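Local coordinates for phosphatidylinositol transfer protein SFH5 (Saccharomyces cerevisiae, PDB 6W32) that binds and transfers phosphatidylinositol, regulates phosphatidylinositol 4,5-bisphosphate homeostasis at the plasma membrane, and binds heme b, at residues A128-G139 and S174-Y185. Residues are numbered along the deposited sequence; the frame is centred on the assembly and turned at random.
Sequences ANKKAVTWNLYG and SDNNYMTQVHDY. With HEM (protoporphyrin IX containing Fe), chain D.
Y138 turns its ring edge onto the face of the H183 imidazole, a T-shaped pair with planes at 72° and centroids 5.0 Å apart. Their polar atoms meet the two oxygens of one heme propionate: the Y138 phenol gives a hydrogen bond from OH to O1A (2.6 Å), while H183 NE2 makes a weak one to O2A; R158 and K219 also bond to the heme. The reach of a tyrosine puts Y185 OH 2.3 Å from the iron, making it the proximal ligand. This close-packed end grows out of two neighbouring parallel strands, 132-136 and 179-184, in the mixed sheet of the CRAL-TRIO (Sec14-like) fold. T134 N bonds T180 O and T134 O accepts from V182 N (2.8 Å), a ladder that continues through N136 to D184. On the sheet face away from the heme, beta-branched V182 lays CB and CG1 over one face of the broad W135 indole, near CE3. Toward the other end the strands give way to loops. T180 OG1 still makes a buried bond to N129 O (2.7 Å), in the carbonyl plane, but the margin beyond is open, with A128 and S174 exposed; there the long, extended K131 carries NZ to a salt bridge with D175 OD2, approaching from above the carboxylate plane.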
loop_
_atom_site.group_PDB
_atom_site.type_symbol
_atom_site.label_atom_id
_atom_site.label_comp_id
_atom_site.label_asym_id
_atom_site.label_seq_id
_atom_site.Cartn_x
_atom_site.Cartn_y
_atom_site.Cartn_z
ATOM N N ALA A 128 4.542 4.929 -16.000
ATOM C CA ALA A 128 3.271 4.384 -15.535
ATOM C C ALA A 128 3.476 3.597 -14.258
ATOM O O ALA A 128 4.369 2.751 -14.178
ATOM C CB ALA A 128 2.633 3.474 -16.569
ATOM N N ASN A 129 2.656 3.892 -13.255
ATOM C CA ASN A 129 2.637 3.157 -12.003
ATOM C C ASN A 129 3.966 3.235 -11.302
ATOM O O ASN A 129 4.303 2.371 -10.477
ATOM C CB ASN A 129 2.210 1.710 -12.226
ATOM C CG ASN A 129 0.917 1.622 -13.007
ATOM O OD1 ASN A 129 -0.089 2.252 -12.637
ATOM N ND2 ASN A 129 0.941 0.877 -14.120
ATOM N N LYS A 130 4.727 4.272 -11.625
ATOM C CA LYS A 130 5.870 4.655 -10.809
ATOM C C LYS A 130 5.842 6.148 -10.499
ATOM O O LYS A 130 6.889 6.733 -10.224
ATOM C CB LYS A 130 7.185 4.262 -11.484
ATOM C CG LYS A 130 7.301 2.793 -11.858
ATOM C CD LYS A 130 8.738 2.430 -11.958
ATOM C CE LYS A 130 8.953 1.335 -12.992
ATOM N NZ LYS A 130 10.395 1.085 -13.214
ATOM N N LYS A 131 4.661 6.762 -10.547
ATOM C CA LYS A 131 4.447 8.142 -10.140
ATOM C C LYS A 131 4.214 8.294 -8.636
ATOM O O LYS A 131 4.690 9.254 -8.029
ATOM C CB LYS A 131 3.255 8.722 -10.896
ATOM C CG LYS A 131 3.314 8.552 -12.401
ATOM C CD LYS A 131 1.920 8.780 -12.984
ATOM C CE LYS A 131 1.985 9.083 -14.460
ATOM N NZ LYS A 131 0.668 9.506 -14.960
ATOM N N ALA A 132 3.488 7.387 -8.005
ATOM C CA ALA A 132 3.353 7.394 -6.550
ATOM C C ALA A 132 4.328 6.385 -5.964
ATOM O O ALA A 132 4.252 5.196 -6.279
ATOM C CB ALA A 132 1.924 7.057 -6.130
ATOM N N VAL A 133 5.235 6.850 -5.115
ATOM C CA VAL A 133 6.248 6.010 -4.490
ATOM C C VAL A 133 6.202 6.245 -2.992
ATOM O O VAL A 133 6.034 7.393 -2.554
ATOM C CB VAL A 133 7.661 6.341 -5.041
ATOM C CG1 VAL A 133 8.681 5.321 -4.592
ATOM C CG2 VAL A 133 7.668 6.404 -6.552
ATOM N N THR A 134 6.367 5.184 -2.194
ATOM C CA THR A 134 6.683 5.397 -0.778
ATOM C C THR A 134 8.059 4.832 -0.475
ATOM O O THR A 134 8.532 3.906 -1.140
ATOM C CB THR A 134 5.677 4.788 0.223
ATOM O OG1 THR A 134 5.863 3.371 0.313
ATOM C CG2 THR A 134 4.275 5.077 -0.151
ATOM N N TRP A 135 8.688 5.380 0.552
ATOM C CA TRP A 135 10.075 5.067 0.827
ATOM C C TRP A 135 10.232 4.802 2.314
ATOM O O TRP A 135 9.837 5.629 3.135
ATOM C CB TRP A 135 10.994 6.224 0.427
ATOM C CG TRP A 135 10.898 6.806 -0.968
ATOM C CD1 TRP A 135 9.829 7.453 -1.551
ATOM C CD2 TRP A 135 11.964 6.860 -1.917
ATOM N NE1 TRP A 135 10.182 7.891 -2.823
ATOM C CE2 TRP A 135 11.483 7.530 -3.063
ATOM C CE3 TRP A 135 13.280 6.401 -1.903
ATOM C CZ2 TRP A 135 12.274 7.744 -4.182
ATOM C CZ3 TRP A 135 14.064 6.610 -2.998
ATOM C CH2 TRP A 135 13.561 7.278 -4.140
ATOM N N ASN A 136 10.853 3.687 2.663
ATOM C CA ASN A 136 11.178 3.400 4.049
ATOM C C ASN A 136 12.687 3.451 4.218
ATOM O O ASN A 136 13.414 2.721 3.542
ATOM C CB ASN A 136 10.626 2.044 4.475
ATOM C CG ASN A 136 9.133 1.975 4.348
ATOM O OD1 ASN A 136 8.604 1.428 3.369
ATOM N ND2 ASN A 136 8.435 2.556 5.314
ATOM N N LEU A 137 13.159 4.339 5.084
ATOM C CA LEU A 137 14.593 4.479 5.286
ATOM C C LEU A 137 15.024 3.578 6.431
ATOM O O LEU A 137 15.627 4.009 7.412
ATOM C CB LEU A 137 14.960 5.937 5.533
ATOM C CG LEU A 137 14.414 6.800 4.410
ATOM C CD1 LEU A 137 14.691 8.243 4.650
ATOM C CD2 LEU A 137 15.014 6.338 3.103
ATOM N N TYR A 138 14.695 2.298 6.266
ATOM C CA TYR A 138 14.862 1.348 7.358
ATOM C C TYR A 138 16.319 1.208 7.796
ATOM O O TYR A 138 16.589 0.964 8.974
ATOM C CB TYR A 138 14.286 -0.004 6.957
ATOM C CG TYR A 138 12.772 -0.071 7.002
ATOM C CD1 TYR A 138 12.027 0.746 7.846
ATOM C CD2 TYR A 138 12.081 -0.969 6.202
ATOM C CE1 TYR A 138 10.628 0.660 7.868
ATOM C CE2 TYR A 138 10.691 -1.058 6.241
ATOM C CZ TYR A 138 9.983 -0.253 7.065
ATOM O OH TYR A 138 8.625 -0.377 7.049
ATOM N N GLY A 139 17.269 1.407 6.895
ATOM C CA GLY A 139 18.669 1.319 7.288
ATOM C C GLY A 139 19.059 2.281 8.393
ATOM O O GLY A 139 19.950 1.989 9.192
ATOM N N SER A 174 -4.903 4.272 -16.174
ATOM C CA SER A 174 -4.111 3.106 -16.534
ATOM C C SER A 174 -2.633 3.289 -16.213
ATOM O O SER A 174 -1.897 2.291 -16.167
ATOM C CB SER A 174 -4.292 2.805 -18.014
ATOM O OG SER A 174 -4.428 4.030 -18.721
ATOM N N ASP A 175 -2.202 4.531 -15.964
ATOM C CA ASP A 175 -0.823 4.855 -15.622
ATOM C C ASP A 175 -0.631 5.259 -14.157
ATOM O O ASP A 175 0.481 5.652 -13.781
ATOM C CB ASP A 175 -0.296 5.974 -16.545
ATOM C CG ASP A 175 -1.026 7.316 -16.358
ATOM O OD1 ASP A 175 -2.096 7.337 -15.715
ATOM O OD2 ASP A 175 -0.528 8.362 -16.854
ATOM N N ASN A 176 -1.690 5.255 -13.334
ATOM C CA ASN A 176 -1.523 5.627 -11.931
ATOM C C ASN A 176 -2.477 4.876 -11.003
ATOM O O ASN A 176 -2.974 5.447 -10.029
ATOM C CB ASN A 176 -1.684 7.131 -11.721
ATOM C CG ASN A 176 -1.013 7.595 -10.457
ATOM O OD1 ASN A 176 0.141 7.214 -10.180
ATOM N ND2 ASN A 176 -1.746 8.365 -9.643
ATOM N N ASN A 177 -2.778 3.613 -11.301
ATOM C CA ASN A 177 -3.599 2.800 -10.408
ATOM C C ASN A 177 -2.787 1.736 -9.677
ATOM O O ASN A 177 -3.347 0.723 -9.249
ATOM C CB ASN A 177 -4.758 2.146 -11.169
ATOM C CG ASN A 177 -4.300 1.440 -12.425
ATOM O OD1 ASN A 177 -3.134 1.532 -12.790
ATOM N ND2 ASN A 177 -5.212 0.768 -13.116
ATOM N N TYR A 178 -1.481 1.925 -9.543
ATOM C CA TYR A 178 -0.654 1.076 -8.704
ATOM C C TYR A 178 0.421 1.959 -8.100
ATOM O O TYR A 178 0.633 3.091 -8.536
ATOM C CB TYR A 178 0.024 -0.062 -9.472
ATOM C CG TYR A 178 -0.853 -1.193 -9.968
ATOM C CD1 TYR A 178 -1.674 -1.030 -11.057
ATOM C CD2 TYR A 178 -0.789 -2.450 -9.384
ATOM C CE1 TYR A 178 -2.435 -2.078 -11.526
ATOM C CE2 TYR A 178 -1.552 -3.497 -9.843
ATOM C CZ TYR A 178 -2.372 -3.305 -10.908
ATOM O OH TYR A 178 -3.153 -4.337 -11.384
ATOM N N MET A 179 1.143 1.409 -7.131
ATOM C CA MET A 179 2.127 2.139 -6.345
ATOM C C MET A 179 3.505 1.520 -6.551
ATOM O O MET A 179 3.636 0.378 -6.998
ATOM C CB MET A 179 1.747 2.089 -4.866
ATOM C CG MET A 179 2.486 3.003 -3.893
ATOM S SD MET A 179 1.601 2.928 -2.302
ATOM C CE MET A 179 1.433 1.152 -2.282
ATOM N N THR A 180 4.541 2.275 -6.224
ATOM C CA THR A 180 5.887 1.736 -6.188
ATOM C C THR A 180 6.474 2.036 -4.818
ATOM O O THR A 180 6.044 2.980 -4.145
ATOM C CB THR A 180 6.718 2.302 -7.340
ATOM O OG1 THR A 180 6.153 1.830 -8.577
ATOM C CG2 THR A 180 8.180 1.886 -7.252
ATOM N N GLN A 181 7.406 1.193 -4.369
ATOM C CA GLN A 181 7.907 1.290 -3.013
ATOM C C GLN A 181 9.404 1.077 -3.027
ATOM O O GLN A 181 9.889 0.232 -3.775
ATOM C CB GLN A 181 7.216 0.261 -2.103
ATOM C CG GLN A 181 5.734 0.555 -1.903
ATOM C CD GLN A 181 4.972 -0.566 -1.226
ATOM O OE1 GLN A 181 3.796 -0.807 -1.528
ATOM N NE2 GLN A 181 5.628 -1.253 -0.306
ATOM N N VAL A 182 10.141 1.852 -2.239
ATOM C CA VAL A 182 11.569 1.622 -2.077
ATOM C C VAL A 182 11.865 1.407 -0.605
ATOM O O VAL A 182 11.367 2.150 0.246
ATOM C CB VAL A 182 12.441 2.780 -2.620
ATOM C CG1 VAL A 182 13.906 2.650 -2.142
ATOM C CG2 VAL A 182 12.436 2.785 -4.088
ATOM N N HIS A 183 12.697 0.411 -0.318
ATOM C CA HIS A 183 13.390 0.303 0.953
ATOM C C HIS A 183 14.842 0.698 0.743
ATOM O O HIS A 183 15.454 0.341 -0.279
ATOM C CB HIS A 183 13.323 -1.111 1.517
ATOM C CG HIS A 183 11.965 -1.492 2.003
ATOM N ND1 HIS A 183 11.719 -2.657 2.695
ATOM C CD2 HIS A 183 10.772 -0.858 1.890
ATOM C CE1 HIS A 183 10.433 -2.721 2.994
ATOM N NE2 HIS A 183 9.834 -1.649 2.503
ATOM N N ASP A 184 15.320 1.562 1.626
ATOM C CA ASP A 184 16.727 1.855 1.700
ATOM C C ASP A 184 17.202 1.161 2.948
ATOM O O ASP A 184 16.791 1.486 4.061
ATOM C CB ASP A 184 16.960 3.362 1.806
ATOM C CG ASP A 184 18.432 3.719 1.875
ATOM O OD1 ASP A 184 19.272 2.796 1.839
ATOM O OD2 ASP A 184 18.749 4.924 1.966
ATOM N N TYR A 185 18.082 0.198 2.745
ATOM C CA TYR A 185 18.736 -0.478 3.840
ATOM C C TYR A 185 20.172 -0.030 4.018
ATOM O O TYR A 185 20.981 -0.787 4.581
ATOM C CB TYR A 185 18.672 -1.976 3.596
ATOM C CG TYR A 185 17.265 -2.504 3.621
ATOM C CD1 TYR A 185 16.526 -2.465 4.788
ATOM C CD2 TYR A 185 16.686 -3.066 2.499
ATOM C CE1 TYR A 185 15.240 -2.940 4.835
ATOM C CE2 TYR A 185 15.407 -3.561 2.542
ATOM C CZ TYR A 185 14.686 -3.500 3.729
ATOM O OH TYR A 185 13.394 -3.968 3.815
HETATM C CHA HEM D . 9.927 -6.491 4.016
HETATM C CHB HEM D . 12.009 -4.214 7.689
HETATM C CHC HEM D . 16.324 -5.770 6.160
HETATM C CHD HEM D . 14.257 -7.652 2.169
HETATM C C1A HEM D . 10.138 -5.735 5.139
HETATM C C2A HEM D . 9.075 -5.173 5.919
HETATM C C3A HEM D . 9.629 -4.554 6.981
HETATM C C4A HEM D . 11.068 -4.710 6.845
HETATM C CMA HEM D . 8.985 -3.768 8.150
HETATM C CAA HEM D . 7.618 -5.435 5.502
HETATM C CBA HEM D . 6.829 -4.301 4.891
HETATM C CGA HEM D . 7.549 -3.043 4.586
HETATM O O1A HEM D . 7.835 -2.369 5.626
HETATM O O2A HEM D . 7.058 -2.483 3.550
HETATM C C1B HEM D . 13.346 -4.483 7.632
HETATM C C2B HEM D . 14.307 -4.067 8.614
HETATM C C3B HEM D . 15.506 -4.490 8.208
HETATM C C4B HEM D . 15.339 -5.198 6.940
HETATM C CMB HEM D . 13.937 -3.264 9.880
HETATM C CAB HEM D . 16.852 -4.256 8.927
HETATM C CBB HEM D . 17.679 -5.249 9.199
HETATM C C1C HEM D . 16.192 -6.407 4.940
HETATM C C2C HEM D . 17.241 -7.015 4.090
HETATM C C3C HEM D . 16.652 -7.535 2.989
HETATM C C4C HEM D . 15.223 -7.278 3.088
HETATM C CMC HEM D . 18.763 -7.044 4.392
HETATM C CAC HEM D . 17.358 -8.255 1.807
HETATM C CBC HEM D . 17.020 -8.006 0.520
HETATM C C1D HEM D . 12.898 -7.570 2.305
HETATM C C2D HEM D . 11.906 -8.133 1.420
HETATM C C3D HEM D . 10.558 -7.773 2.049
HETATM C C4D HEM D . 10.881 -7.030 3.218
HETATM C CMD HEM D . 12.107 -8.925 0.125
HETATM C CAD HEM D . 9.122 -8.037 1.582
HETATM C CBD HEM D . 8.562 -6.693 1.101
HETATM C CGD HEM D . 7.190 -6.931 0.523
HETATM O O1D HEM D . 6.484 -5.917 0.207
HETATM O O2D HEM D . 6.714 -8.112 0.628
HETATM N NA HEM D . 11.338 -5.454 5.729
HETATM N NB HEM D . 14.001 -5.168 6.631
HETATM N NC HEM D . 15.031 -6.616 4.284
HETATM N ND HEM D . 12.243 -6.935 3.376
HETATM FE FE HEM D . 13.168 -5.950 4.949
#